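Long-range contacts in SusD-like carbohydrate binding protein (Bacteroides vulgatus, PDB 3LEW), which probably binds carbohydrate at the outer membrane as a SusD-family protein, as part of nutrient uptake: residues 86-91 with 131-136; 144-150 with 167-173; 288-293 with 305-309. All coordinates share one frame. Where two conformers were deposited one is given. Numbering follows the deposited sequence.

How the interactions relate
Interactions 1 and 2 form one continuous piece of the N-terminal region. Their centres are 12 Å apart, and strand 147-149 of interaction 2 is the next regular element after helix 111-135 of interaction 1. The join is tight: Y91 OH lies 2.7 Å from P150 O, a probable hydrogen bond, and W87 CH2 packs 3.7 Å from P150 CD. Bound pentaethylene glycol, probably from the crystallisation liquor, lies about 3 Å from the Y91 side chain, and also about 4 Å from that of P150. Interaction 3 is remote, on the opposite side of the chain's centre, with its nearest atoms about 20 Å from interaction 1 and about 26 Å from interaction 2.

Interaction 1 of 3, residues 86-91 with 131-136; sequences SWLLAY and HLASCY
Three polar side chains meet where residues 86-91, inside helix 81-103, face residues 131-136, in the last part of helix 111-135 and running on from it. The helix segments run roughly antiparallel, N-to-C directions 147° apart and axes no closer than 11.7 Å. This wide spacing leaves side chains to fill the gap; the closest CA pair, A90 with L132, is 7.8 Å apart. Helical backbone bonds run from A90 N to S86 O (3.0 Å), Y91 N to W87 O (3.1 Å) and Y136 N to L132 O (3.0 Å).

S86 (chi1 t) is the polar centre. S86 OG is hydrogen-bonded to H131 NE2 at 2.7 Å and lies 2.8 Å from Y136 OH, so hydroxyl, imidazole and phenol form a buried cluster. H131 (chi1 t, chi2 67°) presents its ring edge to the serine, as does Y136 (chi1 m, chi2 71°). Two further polar ends are satisfied outside the pair: W87 NE1 by E476 OE1 and Y91 OH by P150 O.

Apolar contacts adjoin the cluster. L132 (chi1 m, chi2 t) reaches across, its CD2 4.2 Å from A90 CB and 4.1 Å from W87 CZ3, while L132 CD1 lies 3.7 Å from Y91 CZ. The W87 six-membered ring (chi1 t) meets the Y136 ring obliquely, centroids 5.6 Å apart and planes at 51°, with W87 CE3 3.6 Å from Y136 CE2.

Such packing is consistent with the TPR-like helical part of SusD-family proteins. Helix 19-35 packs on L88 and L89, helix 170-187 on A133 and S134, and strand 147-149 touches W87 and Y91 through A149.

Interaction 2 of 3, residues 144-150 with 167-173; sequences PDAVCAP and ASSVSEV
This two-stranded antiparallel sheet in the N-terminal part of the chain runs straight into a helix start: residues 144-150, with weak strand 147-149, lie along 167-173, where strand 168-169 leads into helix 170-187. V147 and S169 form a non-hydrogen-bonded pair, CA atoms 4.5 Å apart. C148 and A149 both face S168, a classic beta bulge: C148 N donates to S168 O at 2.9 Å, A149 N to S168 O weakly at 3.3 Å, and S168 N to A149 O at 2.9 Å. C148, at phi/psi -130/-79, breaks the extended run.

Loop carbonyls take up amides of the helix's first turn. V170 N donates to A146 O at 2.9 Å, and P144 O accepts from S171 N at 3.2 Å and S171 OG at 2.7 Å. S169 (chi1 p) is the N-cap of a capping box: E172 N to S169 OG 3.1 Å, S169 N to E172 OE1 3.0 Å. A water joins S169 OG to D145 OD1, 2.7 Å from each.

C148 SG packs 3.9 Å from V173 CG2, and V147 CG2 3.5 Å from A167 CB. Helix 81-103 borders A149 and P150; helix 111-135 meets V173 through Y129 and A133.

Interaction 3 of 3, residues 288-293 with 305-309; sequences VDPYFR and MLFWA
L306 projects from strand 306-309 toward residues 288-293 and loses 116 Å² of surface to them, by far the largest share here. With chi1 m and chi2 t, it spreads its methyls over two partners: L306 CD2 lies 4.1 Å from V288 CG2, and L306 CD1 lies 3.9 Å from F292 CD2, approaching the F292 ring obliquely. The nearest CA atoms are those of R293 and L306, 6.5 Å apart.

R293, with 54 Å² covered, is extended through chi1 to chi3, all t, before chi4 turns to -77°. That course lays R293 CD 3.9 Å from L306 CB and lets R293 NE donate to L306 O at 3.0 Å (N-H...O 149°), with the carbonyl near the guanidinium plane. A water closes the same group, accepting from R293 NH2 and donating to L306 O, 2.8 Å in each case; L306 O therefore has two donors.

The 288-293 backbone leaves an extended V288 and turns at D289, whose OD1 accepts from Y291 N at 3.0 Å in an Asx turn; 290-293 then take helical phi/psi, and F292 N bonds to D289 O at 2.8 Å. Strand 306-309 is an outermost strand of a four-stranded mixed sheet, paired antiparallel with strand 321-326. V288 is backbone hydrogen-bonded to M324 of strand 321-326, and its side chain touches M324 and N326.

P290, with 39 Å² covered, sets its CG 3.4 Å from CH2 of W308 (chi1 m, chi2 115°), meeting the indole obliquely. Y424 touches both P290 and W308, and I429 of strand 429-434 lies against W308.

Interaction 1 of 3, residues 86-91 with 131-136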
ATOM      1  N   SER A  86       1.244 -11.204  -7.281  1.00 13.14           N
ATOM      2  CA  SER A  86       2.170 -10.079  -7.227  1.00 13.64           C
ATOM      3  C   SER A  86       3.146 -10.119  -8.398  1.00 14.86           C
ATOM      4  O   SER A  86       3.341  -9.133  -9.152  1.00 14.80           O
ATOM      5  CB  SER A  86       2.909 -10.076  -5.891  1.00 14.77           C
ATOM      6  OG  SER A  86       3.863  -9.035  -5.823  1.00 13.77           O
ATOM      7  N   TRP A  87       3.755 -11.285  -8.548  1.00 14.58           N
ATOM      8  CA  TRP A  87       4.758 -11.488  -9.606  1.00 14.85           C
ATOM      9  C   TRP A  87       4.153 -11.307 -11.005  1.00 15.57           C
ATOM     10  O   TRP A  87       4.728 -10.648 -11.888  1.00 17.34           O
ATOM     11  CB  TRP A  87       5.350 -12.889  -9.486  1.00 15.05           C
ATOM     12  CG  TRP A  87       6.670 -13.057 -10.234  1.00 15.30           C
ATOM     13  CD1 TRP A  87       6.852 -13.724 -11.383  1.00 18.54           C
ATOM     14  CD2 TRP A  87       7.954 -12.556  -9.848  1.00 12.29           C
ATOM     15  NE1 TRP A  87       8.186 -13.685 -11.777  1.00 16.96           N
ATOM     16  CE2 TRP A  87       8.885 -12.961 -10.849  1.00 16.11           C
ATOM     17  CE3 TRP A  87       8.413 -11.787  -8.781  1.00 13.46           C
ATOM     18  CZ2 TRP A  87      10.250 -12.649 -10.772  1.00 14.71           C
ATOM     19  CZ3 TRP A  87       9.776 -11.481  -8.696  1.00 14.81           C
ATOM     20  CH2 TRP A  87      10.673 -11.882  -9.723  1.00 12.15           C
ATOM     21  N   LEU A  88       2.997 -11.932 -11.225  1.00 15.82           N
ATOM     22  CA  LEU A  88       2.342 -11.884 -12.523  0.50 15.66           C
ATOM     23  C   LEU A  88       1.912 -10.468 -12.892  1.00 15.65           C
ATOM     24  O   LEU A  88       2.132 -10.027 -14.017  1.00 14.45           O
ATOM     25  CB  LEU A  88       1.154 -12.853 -12.533  0.50 16.32           C
ATOM     26  CG  LEU A  88       0.069 -12.790 -13.615  0.50 17.77           C
ATOM     27  CD1 LEU A  88      -0.927 -13.900 -13.363  0.50 18.12           C
ATOM     28  CD2 LEU A  88      -0.673 -11.493 -13.587  0.50 22.13           C
ATOM     29  N   LEU A  89       1.282  -9.768 -11.956  1.00 15.73           N
ATOM     30  CA  LEU A  89       0.798  -8.423 -12.239  1.00 15.96           C
ATOM     31  C   LEU A  89       1.984  -7.500 -12.503  1.00 16.32           C
ATOM     32  O   LEU A  89       1.947  -6.740 -13.489  1.00 16.36           O
ATOM     33  CB  LEU A  89      -0.064  -7.835 -11.130  1.00 14.89           C
ATOM     34  CG  LEU A  89      -1.405  -8.511 -10.839  1.00 16.86           C
ATOM     35  CD1 LEU A  89      -2.100  -7.794  -9.663  1.00 17.43           C
ATOM     36  CD2 LEU A  89      -2.307  -8.636 -12.126  1.00 16.09           C
ATOM     37  N   ALA A  90       3.015  -7.557 -11.653  1.00 15.23           N
ATOM     38  CA  ALA A  90       4.167  -6.680 -11.816  1.00 14.96           C
ATOM     39  C   ALA A  90       4.774  -6.846 -13.221  1.00 13.60           C
ATOM     40  O   ALA A  90       4.974  -5.876 -13.952  1.00 14.29           O
ATOM     41  CB  ALA A  90       5.243  -6.940 -10.721  1.00 13.70           C
ATOM     42  N   TYR A  91       5.045  -8.082 -13.635  1.00 14.15           N
ATOM     43  CA  TYR A  91       5.769  -8.300 -14.871  1.00 13.49           C
ATOM     44  C   TYR A  91       4.913  -8.194 -16.118  1.00 14.54           C
ATOM     45  O   TYR A  91       5.392  -7.697 -17.143  1.00 15.72           O
ATOM     46  CB  TYR A  91       6.620  -9.601 -14.836  1.00 14.19           C
ATOM     47  CG  TYR A  91       7.866  -9.389 -13.999  1.00 11.21           C
ATOM     48  CD1 TYR A  91       8.950  -8.677 -14.495  1.00 15.08           C
ATOM     49  CD2 TYR A  91       7.934  -9.832 -12.675  1.00 13.72           C
ATOM     50  CE1 TYR A  91      10.063  -8.431 -13.740  1.00 12.74           C
ATOM     51  CE2 TYR A  91       9.077  -9.611 -11.914  1.00 14.17           C
ATOM     52  CZ  TYR A  91      10.126  -8.897 -12.422  1.00 13.14           C
ATOM     53  OH  TYR A  91      11.267  -8.659 -11.656  1.00 15.08           O
ATOM     54  N   HIS A 131       7.329  -1.388  -6.193  1.00 15.30           N
ATOM     55  CA  HIS A 131       6.705  -2.549  -5.558  1.00 14.77           C
ATOM     56  C   HIS A 131       7.692  -3.702  -5.328  1.00 14.52           C
ATOM     57  O   HIS A 131       7.816  -4.252  -4.210  1.00 14.37           O
ATOM     58  CB  HIS A 131       5.550  -3.051  -6.396  1.00 14.57           C
ATOM     59  CG  HIS A 131       4.934  -4.311  -5.859  1.00 15.89           C
ATOM     60  ND1 HIS A 131       4.249  -4.356  -4.657  1.00 20.38           N
ATOM     61  CD2 HIS A 131       4.890  -5.566  -6.368  1.00 19.67           C
ATOM     62  CE1 HIS A 131       3.842  -5.599  -4.431  1.00 20.13           C
ATOM     63  NE2 HIS A 131       4.201  -6.351  -5.464  1.00 16.92           N
ATOM     64  N   LEU A 132       8.433  -4.041  -6.382  1.00 14.12           N
ATOM     65  CA  LEU A 132       9.405  -5.122  -6.300  1.00 14.20           C
ATOM     66  C   LEU A 132      10.487  -4.785  -5.285  1.00 14.01           C
ATOM     67  O   LEU A 132      10.775  -5.610  -4.375  1.00 13.57           O
ATOM     68  CB  LEU A 132       9.983  -5.437  -7.687  1.00 14.13           C
ATOM     69  CG  LEU A 132       8.995  -6.087  -8.668  1.00 15.74           C
ATOM     70  CD1 LEU A 132       9.502  -6.008 -10.162  1.00 14.01           C
ATOM     71  CD2 LEU A 132       8.678  -7.538  -8.297  1.00 16.57           C
ATOM     72  N   ALA A 133      11.058  -3.576  -5.366  1.00 13.32           N
ATOM     73  CA  ALA A 133      12.147  -3.180  -4.488  1.00 13.60           C
ATOM     74  C   ALA A 133      11.754  -3.175  -3.009  1.00 13.59           C
ATOM     75  O   ALA A 133      12.531  -3.560  -2.156  1.00 15.40           O
ATOM     76  CB  ALA A 133      12.659  -1.787  -4.869  1.00 13.32           C
ATOM     77  N   SER A 134      10.541  -2.712  -2.730  1.00 14.15           N
ATOM     78  CA  SER A 134      10.091  -2.506  -1.341  1.00 14.87           C
ATOM     79  C   SER A 134       9.565  -3.745  -0.646  1.00 15.23           C
ATOM     80  O   SER A 134       9.438  -3.717   0.585  1.00 16.17           O
ATOM     81  CB  SER A 134       9.045  -1.377  -1.276  1.00 15.16           C
ATOM     82  OG  SER A 134       7.871  -1.656  -2.030  1.00 16.90           O
ATOM     83  N   CYS A 135       9.224  -4.815  -1.379  1.00 14.65           N
ATOM     84  CA  CYS A 135       8.596  -6.033  -0.859  0.50 14.62           C
ATOM     85  C   CYS A 135       9.439  -7.321  -0.973  1.00 14.87           C
ATOM     86  O   CYS A 135       9.192  -8.272  -0.279  1.00 14.77           O
ATOM     87  CB  CYS A 135       7.310  -6.302  -1.643  0.50 14.34           C
ATOM     88  SG  CYS A 135       5.984  -5.129  -1.316  0.50 15.25           S
ATOM     89  N   TYR A 136      10.370  -7.370  -1.930  1.00 13.52           N
ATOM     90  CA  TYR A 136      11.112  -8.606  -2.257  1.00 13.16           C
ATOM     91  C   TYR A 136      12.539  -8.695  -1.691  1.00 13.87           C
ATOM     92  O   TYR A 136      13.281  -9.675  -1.962  1.00 13.42           O
ATOM     93  CB  TYR A 136      11.154  -8.806  -3.789  1.00 12.49           C
ATOM     94  CG  TYR A 136       9.844  -9.251  -4.392  1.00 12.46           C
ATOM     95  CD1 TYR A 136       8.737  -8.379  -4.483  1.00 12.41           C
ATOM     96  CD2 TYR A 136       9.662 -10.560  -4.780  1.00 13.00           C
ATOM     97  CE1 TYR A 136       7.491  -8.782  -5.021  1.00 12.31           C
ATOM     98  CE2 TYR A 136       8.436 -10.978  -5.300  1.00 14.49           C
ATOM     99  CZ  TYR A 136       7.351 -10.080  -5.400  1.00 12.21           C
ATOM    100  OH  TYR A 136       6.209 -10.532  -5.927  1.00 14.36           O
TER

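Interaction 2 of 3, residues 144-150 with 167-173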
ATOM      1  N   PRO A 144      22.554  -3.613   0.730  1.00 16.13           N
ATOM      2  CA  PRO A 144      22.218  -3.011  -0.565  1.00 15.73           C
ATOM      3  C   PRO A 144      22.436  -3.862  -1.801  1.00 15.09           C
ATOM      4  O   PRO A 144      21.908  -3.545  -2.860  1.00 15.04           O
ATOM      5  CB  PRO A 144      23.124  -1.762  -0.633  1.00 16.64           C
ATOM      6  CG  PRO A 144      24.177  -1.984   0.349  1.00 17.13           C
ATOM      7  CD  PRO A 144      23.650  -2.897   1.411  1.00 17.23           C
ATOM      8  N   ASP A 145      23.239  -4.906  -1.690  1.00 14.09           N
ATOM      9  CA  ASP A 145      23.564  -5.736  -2.828  1.00 14.68           C
ATOM     10  C   ASP A 145      22.728  -7.019  -2.835  1.00 14.19           C
ATOM     11  O   ASP A 145      22.954  -7.891  -3.654  1.00 14.59           O
ATOM     12  CB  ASP A 145      25.038  -6.047  -2.795  1.00 15.29           C
ATOM     13  CG  ASP A 145      25.893  -4.792  -2.982  1.00 19.27           C
ATOM     14  OD1 ASP A 145      25.482  -3.885  -3.744  1.00 20.18           O
ATOM     15  OD2 ASP A 145      26.970  -4.695  -2.369  1.00 24.00           O
ATOM     16  N   ALA A 146      21.778  -7.141  -1.918  1.00 11.15           N
ATOM     17  CA  ALA A 146      20.949  -8.347  -1.855  1.00 12.71           C
ATOM     18  C   ALA A 146      20.132  -8.555  -3.110  1.00 13.51           C
ATOM     19  O   ALA A 146      19.648  -7.590  -3.714  1.00 13.36           O
ATOM     20  CB  ALA A 146      19.950  -8.263  -0.621  1.00 13.91           C
ATOM     21  N   VAL A 147      19.851  -9.809  -3.436  1.00 13.08           N
ATOM     22  CA  VAL A 147      19.025 -10.098  -4.580  1.00 13.88           C
ATOM     23  C   VAL A 147      17.637  -9.478  -4.434  1.00 13.62           C
ATOM     24  O   VAL A 147      17.072  -9.440  -3.333  1.00 15.11           O
ATOM     25  CB  VAL A 147      18.905 -11.616  -4.782  1.00 14.16           C
ATOM     26  CG1 VAL A 147      18.087 -12.247  -3.636  1.00 13.20           C
ATOM     27  CG2 VAL A 147      18.332 -11.914  -6.152  1.00 14.58           C
ATOM     28  N   CYS A 148      17.065  -9.025  -5.540  1.00 13.36           N
ATOM     29  CA  CYS A 148      15.694  -8.506  -5.550  1.00 13.11           C
ATOM     30  C   CYS A 148      14.886  -9.163  -6.683  1.00 14.33           C
ATOM     31  O   CYS A 148      14.150 -10.117  -6.434  1.00 14.44           O
ATOM     32  CB  CYS A 148      15.707  -6.997  -5.637  1.00 12.58           C
ATOM     33  SG  CYS A 148      14.058  -6.257  -5.578  1.00 14.76           S
ATOM     34  N   ALA A 149      15.057  -8.701  -7.923  1.00 13.42           N
ATOM     35  CA  ALA A 149      14.197  -9.149  -9.029  1.00 14.17           C
ATOM     36  C   ALA A 149      14.845  -8.728 -10.356  1.00 13.70           C
ATOM     37  O   ALA A 149      15.631  -7.798 -10.378  1.00 14.16           O
ATOM     38  CB  ALA A 149      12.762  -8.541  -8.882  1.00 13.97           C
ATOM     39  N   PRO A 150      14.513  -9.416 -11.444  1.00 13.42           N
ATOM     40  CA  PRO A 150      15.046  -9.039 -12.764  1.00 13.07           C
ATOM     41  C   PRO A 150      14.450  -7.734 -13.256  1.00 13.53           C
ATOM     42  O   PRO A 150      13.277  -7.431 -12.958  1.00 13.41           O
ATOM     43  CB  PRO A 150      14.632 -10.208 -13.671  1.00 13.93           C
ATOM     44  CG  PRO A 150      13.850 -11.161 -12.829  1.00 16.04           C
ATOM     45  CD  PRO A 150      13.709 -10.660 -11.462  1.00 14.10           C
ATOM     46  N   ALA A 167      18.459 -11.730 -11.687  1.00 14.37           N
ATOM     47  CA  ALA A 167      17.882 -10.724 -10.839  1.00 14.12           C
ATOM     48  C   ALA A 167      18.949  -9.642 -10.541  1.00 12.81           C
ATOM     49  O   ALA A 167      20.142  -9.948 -10.398  1.00 13.03           O
ATOM     50  CB  ALA A 167      17.401 -11.359  -9.523  1.00 13.25           C
ATOM     51  N   SER A 168      18.485  -8.406 -10.454  1.00 12.35           N
ATOM     52  CA  SER A 168      19.264  -7.247  -9.982  1.00 12.54           C
ATOM     53  C   SER A 168      19.125  -7.136  -8.475  1.00 13.08           C
ATOM     54  O   SER A 168      18.261  -7.774  -7.908  1.00 12.96           O
ATOM     55  CB  SER A 168      18.754  -5.975 -10.636  1.00 13.64           C
ATOM     56  OG  SER A 168      19.007  -6.034 -12.021  1.00 12.71           O
ATOM     57  N   SER A 169      19.941  -6.285  -7.857  1.00 13.01           N
ATOM     58  CA  SER A 169      19.943  -6.102  -6.406  1.00 13.29           C
ATOM     59  C   SER A 169      18.888  -5.101  -6.009  1.00 12.81           C
ATOM     60  O   SER A 169      18.371  -4.333  -6.848  1.00 11.80           O
ATOM     61  CB  SER A 169      21.251  -5.551  -5.895  1.00 13.94           C
ATOM     62  OG  SER A 169      21.473  -4.226  -6.377  1.00 13.39           O
ATOM     63  N   VAL A 170      18.602  -5.077  -4.708  1.00 11.93           N
ATOM     64  CA  VAL A 170      17.616  -4.123  -4.185  1.00 12.28           C
ATOM     65  C   VAL A 170      18.020  -2.679  -4.481  1.00 12.66           C
ATOM     66  O   VAL A 170      17.150  -1.869  -4.895  1.00 12.90           O
ATOM     67  CB  VAL A 170      17.325  -4.353  -2.664  1.00 11.25           C
ATOM     68  CG1 VAL A 170      18.615  -4.279  -1.827  1.00 12.30           C
ATOM     69  CG2 VAL A 170      16.245  -3.363  -2.146  1.00 12.85           C
ATOM     70  N   SER A 171      19.309  -2.347  -4.381  1.00 12.67           N
ATOM     71  CA  SER A 171      19.766  -0.987  -4.719  0.70 13.68           C
ATOM     72  C   SER A 171      19.510  -0.688  -6.207  1.00 13.02           C
ATOM     73  O   SER A 171      19.076   0.412  -6.571  1.00 13.19           O
ATOM     74  CB  SER A 171      21.253  -0.804  -4.417  0.70 13.85           C
ATOM     75  OG  SER A 171      21.525  -0.852  -3.028  0.70 15.22           O
ATOM     76  N   GLU A 172      19.778  -1.676  -7.060  1.00 13.11           N
ATOM     77  CA  GLU A 172      19.589  -1.488  -8.499  1.00 12.94           C
ATOM     78  C   GLU A 172      18.112  -1.327  -8.887  1.00 13.16           C
ATOM     79  O   GLU A 172      17.779  -0.517  -9.758  1.00 12.74           O
ATOM     80  CB  GLU A 172      20.218  -2.633  -9.276  1.00 13.42           C
ATOM     81  CG  GLU A 172      21.720  -2.612  -9.252  1.00 14.54           C
ATOM     82  CD  GLU A 172      22.391  -3.873  -9.773  1.00 17.75           C
ATOM     83  OE1 GLU A 172      21.755  -4.958  -9.771  1.00 19.10           O
ATOM     84  OE2 GLU A 172      23.602  -3.762 -10.105  1.00 20.09           O
ATOM     85  N   VAL A 173      17.225  -2.064  -8.233  1.00 13.18           N
ATOM     86  CA  VAL A 173      15.805  -1.972  -8.530  1.00 13.46           C
ATOM     87  C   VAL A 173      15.269  -0.643  -8.028  1.00 13.80           C
ATOM     88  O   VAL A 173      14.475   0.024  -8.731  1.00 13.59           O
ATOM     89  CB  VAL A 173      15.005  -3.166  -8.014  1.00 14.09           C
ATOM     90  CG1 VAL A 173      13.520  -2.988  -8.282  1.00 11.79           C
ATOM     91  CG2 VAL A 173      15.501  -4.455  -8.676  1.00 12.81           C
TER
HETATM   92  O   HOH W   1      24.121  -3.613  -6.007  1.00 18.58           O

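Interaction 3 of 3, residues 288-293 with 305-309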
ATOM      1  N   VAL A 288      -9.460  -4.534  14.054  1.00 12.88           N
ATOM      2  CA  VAL A 288      -8.441  -3.649  14.605  1.00 12.94           C
ATOM      3  C   VAL A 288      -7.820  -4.278  15.864  1.00 12.84           C
ATOM      4  O   VAL A 288      -8.526  -4.826  16.700  1.00 13.19           O
ATOM      5  CB  VAL A 288      -9.044  -2.278  14.927  1.00 13.61           C
ATOM      6  CG1 VAL A 288      -7.959  -1.322  15.459  1.00 14.39           C
ATOM      7  CG2 VAL A 288      -9.769  -1.699  13.721  1.00 14.09           C
ATOM      8  N   ASP A 289      -6.507  -4.175  16.021  1.00 13.16           N
ATOM      9  CA  ASP A 289      -5.905  -4.434  17.360  1.00 13.12           C
ATOM     10  C   ASP A 289      -6.531  -3.465  18.362  1.00 13.54           C
ATOM     11  O   ASP A 289      -6.386  -2.245  18.236  1.00 12.42           O
ATOM     12  CB  ASP A 289      -4.400  -4.189  17.302  1.00 14.03           C
ATOM     13  CG  ASP A 289      -3.684  -4.460  18.619  1.00 14.00           C
ATOM     14  OD1 ASP A 289      -4.339  -4.865  19.617  1.00 13.06           O
ATOM     15  OD2 ASP A 289      -2.445  -4.252  18.645  1.00 12.47           O
ATOM     16  N   PRO A 290      -7.161  -3.992  19.446  1.00 12.84           N
ATOM     17  CA  PRO A 290      -7.774  -3.048  20.350  1.00 13.57           C
ATOM     18  C   PRO A 290      -6.765  -2.056  20.921  1.00 13.73           C
ATOM     19  O   PRO A 290      -7.112  -0.933  21.207  1.00 13.70           O
ATOM     20  CB  PRO A 290      -8.347  -3.938  21.433  1.00 13.54           C
ATOM     21  CG  PRO A 290      -8.748  -5.207  20.670  1.00 14.31           C
ATOM     22  CD  PRO A 290      -7.627  -5.375  19.664  1.00 12.66           C
ATOM     23  N   TYR A 291      -5.519  -2.481  21.094  1.00 15.26           N
ATOM     24  CA  TYR A 291      -4.466  -1.570  21.558  1.00 14.90           C
ATOM     25  C   TYR A 291      -4.116  -0.428  20.585  1.00 16.25           C
ATOM     26  O   TYR A 291      -3.561   0.585  21.019  1.00 16.06           O
ATOM     27  CB  TYR A 291      -3.189  -2.335  21.909  1.00 14.55           C
ATOM     28  CG  TYR A 291      -3.339  -3.287  23.086  1.00 14.61           C
ATOM     29  CD1 TYR A 291      -3.706  -2.821  24.350  1.00 16.07           C
ATOM     30  CD2 TYR A 291      -3.156  -4.672  22.917  1.00 13.21           C
ATOM     31  CE1 TYR A 291      -3.826  -3.709  25.448  1.00 16.21           C
ATOM     32  CE2 TYR A 291      -3.283  -5.563  24.012  1.00 14.93           C
ATOM     33  CZ  TYR A 291      -3.633  -5.084  25.251  1.00 14.71           C
ATOM     34  OH  TYR A 291      -3.773  -5.975  26.314  1.00 13.85           O
ATOM     35  N   PHE A 292      -4.434  -0.580  19.299  1.00 15.72           N
ATOM     36  CA  PHE A 292      -4.223   0.492  18.320  1.00 16.71           C
ATOM     37  C   PHE A 292      -5.022   1.756  18.652  1.00 16.88           C
ATOM     38  O   PHE A 292      -4.560   2.853  18.413  1.00 16.37           O
ATOM     39  CB  PHE A 292      -4.578  -0.035  16.940  1.00 16.98           C
ATOM     40  CG  PHE A 292      -4.513   0.985  15.832  1.00 17.02           C
ATOM     41  CD1 PHE A 292      -3.300   1.405  15.353  1.00 15.64           C
ATOM     42  CD2 PHE A 292      -5.678   1.503  15.282  1.00 16.58           C
ATOM     43  CE1 PHE A 292      -3.223   2.270  14.291  1.00 14.28           C
ATOM     44  CE2 PHE A 292      -5.612   2.399  14.229  1.00 16.81           C
ATOM     45  CZ  PHE A 292      -4.373   2.796  13.762  1.00 16.98           C
ATOM     46  N   ARG A 293      -6.195   1.600  19.265  1.00 16.75           N
ATOM     47  CA  ARG A 293      -7.033   2.737  19.633  1.00 16.73           C
ATOM     48  C   ARG A 293      -6.333   3.596  20.706  1.00 17.42           C
ATOM     49  O   ARG A 293      -6.498   4.807  20.720  1.00 16.87           O
ATOM     50  CB  ARG A 293      -8.393   2.268  20.121  1.00 17.34           C
ATOM     51  CG  ARG A 293      -9.407   3.390  20.404  1.00 16.17           C
ATOM     52  CD  ARG A 293     -10.773   2.814  20.682  1.00 17.79           C
ATOM     53  NE  ARG A 293     -11.839   3.819  20.698  1.00 21.20           N
ATOM     54  CZ  ARG A 293     -12.074   4.663  21.702  1.00 23.06           C
ATOM     55  NH1 ARG A 293     -11.315   4.657  22.799  1.00 22.04           N
ATOM     56  NH2 ARG A 293     -13.078   5.540  21.611  1.00 23.26           N
HETATM   57  N   MSE A 305     -13.710   6.494  15.330  1.00 17.90           N
HETATM   58  CA  MSE A 305     -14.002   5.535  14.249  1.00 17.94           C
HETATM   59  C   MSE A 305     -13.650   4.075  14.636  1.00 17.49           C
HETATM   60  O   MSE A 305     -13.912   3.131  13.869  1.00 16.45           O
HETATM   61  CB  MSE A 305     -13.266   5.957  12.975  1.00 18.05           C
HETATM   62  CG  MSE A 305     -13.791   7.306  12.516  1.00 19.59           C
HETATM   63 SE   MSE A 305     -12.612   8.185  11.277  0.75 22.72          SE
HETATM   64  CE  MSE A 305     -12.404   6.801  10.132  1.00  5.67           C
ATOM     65  N   LEU A 306     -13.060   3.922  15.811  1.00 15.22           N
ATOM     66  CA  LEU A 306     -12.615   2.629  16.339  1.00 15.21           C
ATOM     67  C   LEU A 306     -13.548   2.251  17.508  1.00 14.88           C
ATOM     68  O   LEU A 306     -13.619   2.937  18.515  1.00 14.77           O
ATOM     69  CB  LEU A 306     -11.174   2.703  16.820  1.00 15.69           C
ATOM     70  CG  LEU A 306     -10.186   3.220  15.780  1.00 14.11           C
ATOM     71  CD1 LEU A 306      -8.800   3.456  16.441  1.00 15.02           C
ATOM     72  CD2 LEU A 306     -10.100   2.274  14.583  1.00 14.67           C
ATOM     73  N   PHE A 307     -14.294   1.168  17.346  1.00 14.33           N
ATOM     74  CA  PHE A 307     -15.264   0.786  18.353  1.00 14.56           C
ATOM     75  C   PHE A 307     -15.577  -0.697  18.288  1.00 14.60           C
ATOM     76  O   PHE A 307     -15.476  -1.305  17.243  1.00 14.11           O
ATOM     77  CB  PHE A 307     -16.575   1.577  18.176  1.00 15.28           C
ATOM     78  CG  PHE A 307     -17.129   1.523  16.776  1.00 15.85           C
ATOM     79  CD1 PHE A 307     -17.996   0.491  16.399  1.00 17.73           C
ATOM     80  CD2 PHE A 307     -16.764   2.458  15.838  1.00 17.92           C
ATOM     81  CE1 PHE A 307     -18.503   0.420  15.137  1.00 19.28           C
ATOM     82  CE2 PHE A 307     -17.258   2.388  14.535  1.00 17.71           C
ATOM     83  CZ  PHE A 307     -18.128   1.347  14.195  1.00 18.36           C
ATOM     84  N   TRP A 308     -15.967  -1.253  19.436  1.00 13.79           N
ATOM     85  CA  TRP A 308     -16.434  -2.646  19.505  1.00 13.84           C
ATOM     86  C   TRP A 308     -17.747  -2.804  18.778  1.00 14.18           C
ATOM     87  O   TRP A 308     -18.652  -1.969  18.912  1.00 14.76           O
ATOM     88  CB  TRP A 308     -16.665  -3.056  20.961  1.00 14.40           C
ATOM     89  CG  TRP A 308     -15.470  -3.018  21.847  1.00 16.09           C
ATOM     90  CD1 TRP A 308     -15.284  -2.196  22.922  1.00 19.24           C
ATOM     91  CD2 TRP A 308     -14.295  -3.857  21.773  1.00 17.28           C
ATOM     92  NE1 TRP A 308     -14.067  -2.453  23.504  1.00 19.79           N
ATOM     93  CE2 TRP A 308     -13.434  -3.459  22.818  1.00 17.63           C
ATOM     94  CE3 TRP A 308     -13.889  -4.882  20.921  1.00 16.54           C
ATOM     95  CZ2 TRP A 308     -12.213  -4.067  23.048  1.00 13.88           C
ATOM     96  CZ3 TRP A 308     -12.675  -5.490  21.140  1.00 15.47           C
ATOM     97  CH2 TRP A 308     -11.839  -5.069  22.196  1.00 16.47           C
ATOM     98  N   ALA A 309     -17.898  -3.901  18.067  1.00 13.70           N
ATOM     99  CA  ALA A 309     -19.182  -4.256  17.499  1.00 13.96           C
ATOM    100  C   ALA A 309     -19.201  -5.736  17.207  1.00 13.04           C
ATOM    101  O   ALA A 309     -18.152  -6.370  16.945  1.00 13.31           O
ATOM    102  CB  ALA A 309     -19.480  -3.432  16.167  1.00 14.15           C
TER
HETATM  103  O   HOH W   2     -15.050   5.015  19.627  1.00 28.16           O